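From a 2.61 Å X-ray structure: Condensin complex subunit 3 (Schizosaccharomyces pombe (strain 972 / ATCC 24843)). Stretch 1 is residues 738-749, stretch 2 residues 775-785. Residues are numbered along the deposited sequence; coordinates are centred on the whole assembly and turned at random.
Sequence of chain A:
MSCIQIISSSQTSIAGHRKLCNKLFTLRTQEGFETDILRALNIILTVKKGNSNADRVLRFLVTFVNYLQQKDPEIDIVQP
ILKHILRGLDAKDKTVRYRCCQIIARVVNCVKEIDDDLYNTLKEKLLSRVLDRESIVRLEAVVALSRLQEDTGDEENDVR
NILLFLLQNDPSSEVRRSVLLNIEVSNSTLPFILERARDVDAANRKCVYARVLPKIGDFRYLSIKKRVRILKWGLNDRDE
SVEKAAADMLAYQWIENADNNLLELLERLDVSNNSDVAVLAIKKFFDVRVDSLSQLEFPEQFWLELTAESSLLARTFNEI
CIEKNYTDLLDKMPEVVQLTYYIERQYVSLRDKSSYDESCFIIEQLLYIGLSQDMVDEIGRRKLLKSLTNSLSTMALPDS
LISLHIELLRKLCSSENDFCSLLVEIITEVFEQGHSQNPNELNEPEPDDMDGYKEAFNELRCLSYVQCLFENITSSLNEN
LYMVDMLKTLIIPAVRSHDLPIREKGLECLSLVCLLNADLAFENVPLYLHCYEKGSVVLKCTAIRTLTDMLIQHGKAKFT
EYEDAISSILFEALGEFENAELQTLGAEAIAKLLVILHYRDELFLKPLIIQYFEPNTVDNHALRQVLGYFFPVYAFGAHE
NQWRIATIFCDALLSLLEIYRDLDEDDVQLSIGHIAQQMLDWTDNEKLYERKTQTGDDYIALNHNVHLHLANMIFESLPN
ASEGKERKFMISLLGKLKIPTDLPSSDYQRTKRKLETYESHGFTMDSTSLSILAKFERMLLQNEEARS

Stretch 1 738-749: KIPTDLPSSDYQ
Stretch 2 775-785: KFERMLLQNEE

Residues 775-785 form one continuous helix. Residues 738-744 are an irregular loop, and Pro-744 is the N-cap of a helix that starts at Ser-745. The two helices run nearly antiparallel, at 162°, with axes 8.9 Å apart at closest approach. Register is set by three CA-CA pairs: Thr-741 with Asn-783 at 5.6 Å, Ser-745 with Glu-784 at 4.9 Å, and Tyr-748 with Leu-780 at 5.5 Å.

Tyr-748 is the main bump. Its CA-to-CB bond points toward the second helix, with chi1 m (-56°) and chi2 -64°. The ring lies in a hollow lined by Leu-780, Asn-783 and Glu-784. Asn-783 CB sits over one face of the Tyr-748 ring, 3.6 Å from its centroid and 16° off the normal, a CH-pi contact. Leu-780 CD2 packs at the ring edge, 3.9 Å from Tyr-748 CD1. Glu-784 CG reaches Tyr-748 CB at 3.5 Å. Leu-780 and Glu-784 are both m,t; Asn-783 is m with chi2 -21°.

The loop folds back over the end of the tyrosine. Tyr-748 OH donates a very short bond of 2.5 Å to Pro-740 O and accepts one of 3.2 Å from Leu-743 N. These bonds tie the loop to its own helix; no hydrogen bond crosses between the stretches.

Ile-739 (m,m) is a second bump. Ile-739 CG1 lies 4.0 Å from Met-779 CE and 4.4 Å from Phe-776 CE1. Met-779 (t,m,m) and Phe-776 (t, chi2 87°) start sideways, but their ends come nearer and receive it. Thr-741 (p) places its CG2 3.6 Å from Asn-783 OD1.

At Ser-745 (m) the backbones come closest of the three register pairs, and its OG lies 3.6 Å from Glu-784 O. Gln-749 (m,t) starts away, yet its CG lies 3.5 Å from Glu-784 OE1. The contact buries 489 Å², both sides summed.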

# COMPACT_ATOMS: atom_id res chain seq x y z
N LYS A 738 -11.95 -19.45 17.43
CA LYS A 738 -11.91 -18.65 18.65
C LYS A 738 -13.31 -18.70 19.26
O LYS A 738 -14.19 -17.91 18.92
CB LYS A 738 -11.49 -17.22 18.35
CG LYS A 738 -9.99 -17.00 18.31
CD LYS A 738 -9.64 -15.53 18.43
CE LYS A 738 -9.85 -15.00 19.85
NZ LYS A 738 -10.09 -13.53 19.87
N ILE A 739 -13.50 -19.64 20.18
CA ILE A 739 -14.79 -19.85 20.83
C ILE A 739 -14.74 -19.14 22.18
O ILE A 739 -13.87 -19.47 23.00
CB ILE A 739 -15.08 -21.35 21.01
CG1 ILE A 739 -14.83 -22.10 19.70
CG2 ILE A 739 -16.51 -21.55 21.47
CD1 ILE A 739 -15.66 -21.62 18.52
N PRO A 740 -15.61 -18.17 22.44
CA PRO A 740 -15.64 -17.56 23.78
C PRO A 740 -16.17 -18.54 24.81
O PRO A 740 -16.81 -19.55 24.50
CB PRO A 740 -16.57 -16.36 23.61
CG PRO A 740 -17.37 -16.65 22.40
CD PRO A 740 -16.50 -17.47 21.50
N THR A 741 -15.90 -18.22 26.08
CA THR A 741 -16.25 -19.09 27.19
C THR A 741 -17.47 -18.60 27.97
O THR A 741 -17.83 -19.22 28.97
CB THR A 741 -15.06 -19.22 28.15
OG1 THR A 741 -14.79 -17.95 28.75
CG2 THR A 741 -13.82 -19.69 27.40
N ASP A 742 -18.10 -17.51 27.53
CA ASP A 742 -19.23 -16.93 28.24
C ASP A 742 -20.55 -17.11 27.50
O ASP A 742 -21.54 -16.46 27.85
CB ASP A 742 -18.98 -15.44 28.50
CG ASP A 742 -18.91 -14.63 27.21
OD1 ASP A 742 -18.55 -15.21 26.17
OD2 ASP A 742 -19.20 -13.42 27.26
N LEU A 743 -20.59 -17.96 26.48
CA LEU A 743 -21.81 -18.17 25.73
C LEU A 743 -22.80 -18.99 26.56
O LEU A 743 -22.42 -19.66 27.52
CB LEU A 743 -21.52 -18.89 24.42
CG LEU A 743 -20.62 -18.16 23.42
CD1 LEU A 743 -20.17 -19.10 22.32
CD2 LEU A 743 -21.33 -16.95 22.84
N PRO A 744 -24.08 -18.95 26.19
CA PRO A 744 -25.06 -19.84 26.84
C PRO A 744 -24.67 -21.30 26.69
O PRO A 744 -23.96 -21.70 25.76
CB PRO A 744 -26.36 -19.53 26.09
CG PRO A 744 -26.19 -18.16 25.58
CD PRO A 744 -24.73 -17.98 25.30
N SER A 745 -25.15 -22.11 27.63
CA SER A 745 -24.84 -23.54 27.61
C SER A 745 -25.51 -24.25 26.44
O SER A 745 -24.94 -25.19 25.88
CB SER A 745 -25.26 -24.19 28.93
OG SER A 745 -24.52 -23.66 30.02
N SER A 746 -26.72 -23.82 26.06
CA SER A 746 -27.41 -24.45 24.95
C SER A 746 -26.62 -24.31 23.65
O SER A 746 -26.76 -25.15 22.75
CB SER A 746 -28.80 -23.84 24.78
OG SER A 746 -28.73 -22.45 24.55
N ASP A 747 -25.79 -23.27 23.53
CA ASP A 747 -24.96 -23.13 22.34
C ASP A 747 -23.89 -24.22 22.29
O ASP A 747 -23.72 -24.88 21.26
CB ASP A 747 -24.32 -21.74 22.32
CG ASP A 747 -25.33 -20.63 22.06
OD1 ASP A 747 -26.32 -20.88 21.34
OD2 ASP A 747 -25.13 -19.52 22.59
N TYR A 748 -23.17 -24.42 23.39
CA TYR A 748 -22.20 -25.50 23.44
C TYR A 748 -22.88 -26.85 23.30
O TYR A 748 -22.34 -27.77 22.68
CB TYR A 748 -21.41 -25.44 24.75
CG TYR A 748 -20.72 -24.12 24.99
CD1 TYR A 748 -19.71 -23.68 24.15
CD2 TYR A 748 -21.07 -23.32 26.07
CE1 TYR A 748 -19.07 -22.48 24.37
CE2 TYR A 748 -20.44 -22.11 26.29
CZ TYR A 748 -19.44 -21.70 25.44
OH TYR A 748 -18.81 -20.50 25.66
N GLN A 749 -24.07 -27.00 23.89
CA GLN A 749 -24.81 -28.25 23.75
C GLN A 749 -25.18 -28.51 22.30
O GLN A 749 -25.12 -29.65 21.83
CB GLN A 749 -26.06 -28.22 24.62
CG GLN A 749 -25.79 -28.24 26.11
CD GLN A 749 -27.03 -27.99 26.94
OE1 GLN A 749 -28.14 -27.94 26.41
NE2 GLN A 749 -26.86 -27.84 28.25
N LYS A 775 -9.99 -32.74 21.89
CA LYS A 775 -9.73 -31.49 22.59
C LYS A 775 -10.87 -30.50 22.39
O LYS A 775 -11.18 -29.73 23.31
CB LYS A 775 -8.42 -30.89 22.10
CG LYS A 775 -7.75 -29.95 23.09
CD LYS A 775 -6.38 -29.51 22.60
CE LYS A 775 -5.38 -30.66 22.59
NZ LYS A 775 -4.72 -30.81 21.26
N PHE A 776 -11.50 -30.51 21.22
CA PHE A 776 -12.65 -29.64 20.98
C PHE A 776 -13.86 -30.11 21.77
O PHE A 776 -14.57 -29.29 22.37
CB PHE A 776 -12.97 -29.60 19.48
CG PHE A 776 -13.92 -28.52 19.09
CD1 PHE A 776 -13.46 -27.25 18.79
CD2 PHE A 776 -15.28 -28.77 19.02
CE1 PHE A 776 -14.33 -26.25 18.43
CE2 PHE A 776 -16.15 -27.77 18.65
CZ PHE A 776 -15.68 -26.51 18.35
N GLU A 777 -14.11 -31.42 21.79
CA GLU A 777 -15.26 -31.95 22.52
C GLU A 777 -15.14 -31.66 24.02
O GLU A 777 -16.14 -31.38 24.68
CB GLU A 777 -15.38 -33.45 22.27
CG GLU A 777 -16.69 -34.05 22.74
CD GLU A 777 -16.86 -35.48 22.29
OE1 GLU A 777 -17.84 -36.13 22.71
OE2 GLU A 777 -16.00 -35.96 21.51
N ARG A 778 -13.92 -31.73 24.56
CA ARG A 778 -13.73 -31.45 25.98
C ARG A 778 -13.83 -29.96 26.27
O ARG A 778 -14.29 -29.57 27.35
CB ARG A 778 -12.39 -32.00 26.45
CG ARG A 778 -12.40 -33.49 26.71
CD ARG A 778 -11.14 -33.94 27.42
NE ARG A 778 -9.96 -33.81 26.58
CZ ARG A 778 -9.46 -34.77 25.81
NH1 ARG A 778 -10.04 -35.97 25.77
NH2 ARG A 778 -8.38 -34.55 25.08
N MET A 779 -13.42 -29.11 25.33
CA MET A 779 -13.62 -27.67 25.49
C MET A 779 -15.10 -27.34 25.64
O MET A 779 -15.48 -26.54 26.50
CB MET A 779 -13.00 -26.93 24.31
CG MET A 779 -13.33 -25.44 24.25
SD MET A 779 -14.86 -25.04 23.38
CE MET A 779 -14.45 -25.54 21.72
N LEU A 780 -15.94 -27.95 24.81
CA LEU A 780 -17.38 -27.73 24.92
C LEU A 780 -17.89 -28.10 26.30
O LEU A 780 -18.63 -27.34 26.93
CB LEU A 780 -18.12 -28.52 23.84
CG LEU A 780 -17.83 -28.11 22.39
CD1 LEU A 780 -18.40 -29.13 21.42
CD2 LEU A 780 -18.40 -26.73 22.11
N LEU A 781 -17.50 -29.28 26.80
CA LEU A 781 -17.92 -29.70 28.13
C LEU A 781 -17.49 -28.70 29.19
O LEU A 781 -18.27 -28.32 30.07
CB LEU A 781 -17.35 -31.08 28.44
CG LEU A 781 -17.91 -32.25 27.64
CD1 LEU A 781 -17.04 -33.48 27.84
CD2 LEU A 781 -19.34 -32.53 28.04
N GLN A 782 -16.23 -28.26 29.12
CA GLN A 782 -15.71 -27.35 30.13
C GLN A 782 -16.46 -26.02 30.14
O GLN A 782 -16.71 -25.45 31.21
CB GLN A 782 -14.22 -27.13 29.90
CG GLN A 782 -13.58 -26.12 30.83
CD GLN A 782 -12.09 -26.00 30.60
OE1 GLN A 782 -11.45 -26.94 30.13
NE2 GLN A 782 -11.54 -24.83 30.91
N ASN A 783 -16.83 -25.51 28.97
CA ASN A 783 -17.51 -24.23 28.91
C ASN A 783 -18.98 -24.34 29.31
O ASN A 783 -19.53 -23.38 29.86
CB ASN A 783 -17.38 -23.63 27.50
CG ASN A 783 -15.97 -23.18 27.20
OD1 ASN A 783 -15.17 -22.96 28.10
ND2 ASN A 783 -15.66 -23.05 25.92
N GLU A 784 -19.62 -25.48 29.05
CA GLU A 784 -20.93 -25.73 29.63
C GLU A 784 -20.87 -25.70 31.15
O GLU A 784 -21.73 -25.12 31.81
CB GLU A 784 -21.48 -27.08 29.17
CG GLU A 784 -21.78 -27.20 27.70
CD GLU A 784 -22.40 -28.55 27.37
OE1 GLU A 784 -23.14 -29.09 28.22
OE2 GLU A 784 -22.14 -29.08 26.26
N GLU A 785 -19.84 -26.34 31.72
CA GLU A 785 -19.75 -26.49 33.17
C GLU A 785 -19.65 -25.14 33.86
O GLU A 785 -20.39 -24.86 34.81
CB GLU A 785 -18.55 -27.38 33.51
CG GLU A 785 -18.32 -27.62 35.00
CD GLU A 785 -19.26 -28.66 35.57
OE1 GLU A 785 -20.17 -29.11 34.85
OE2 GLU A 785 -19.07 -29.04 36.75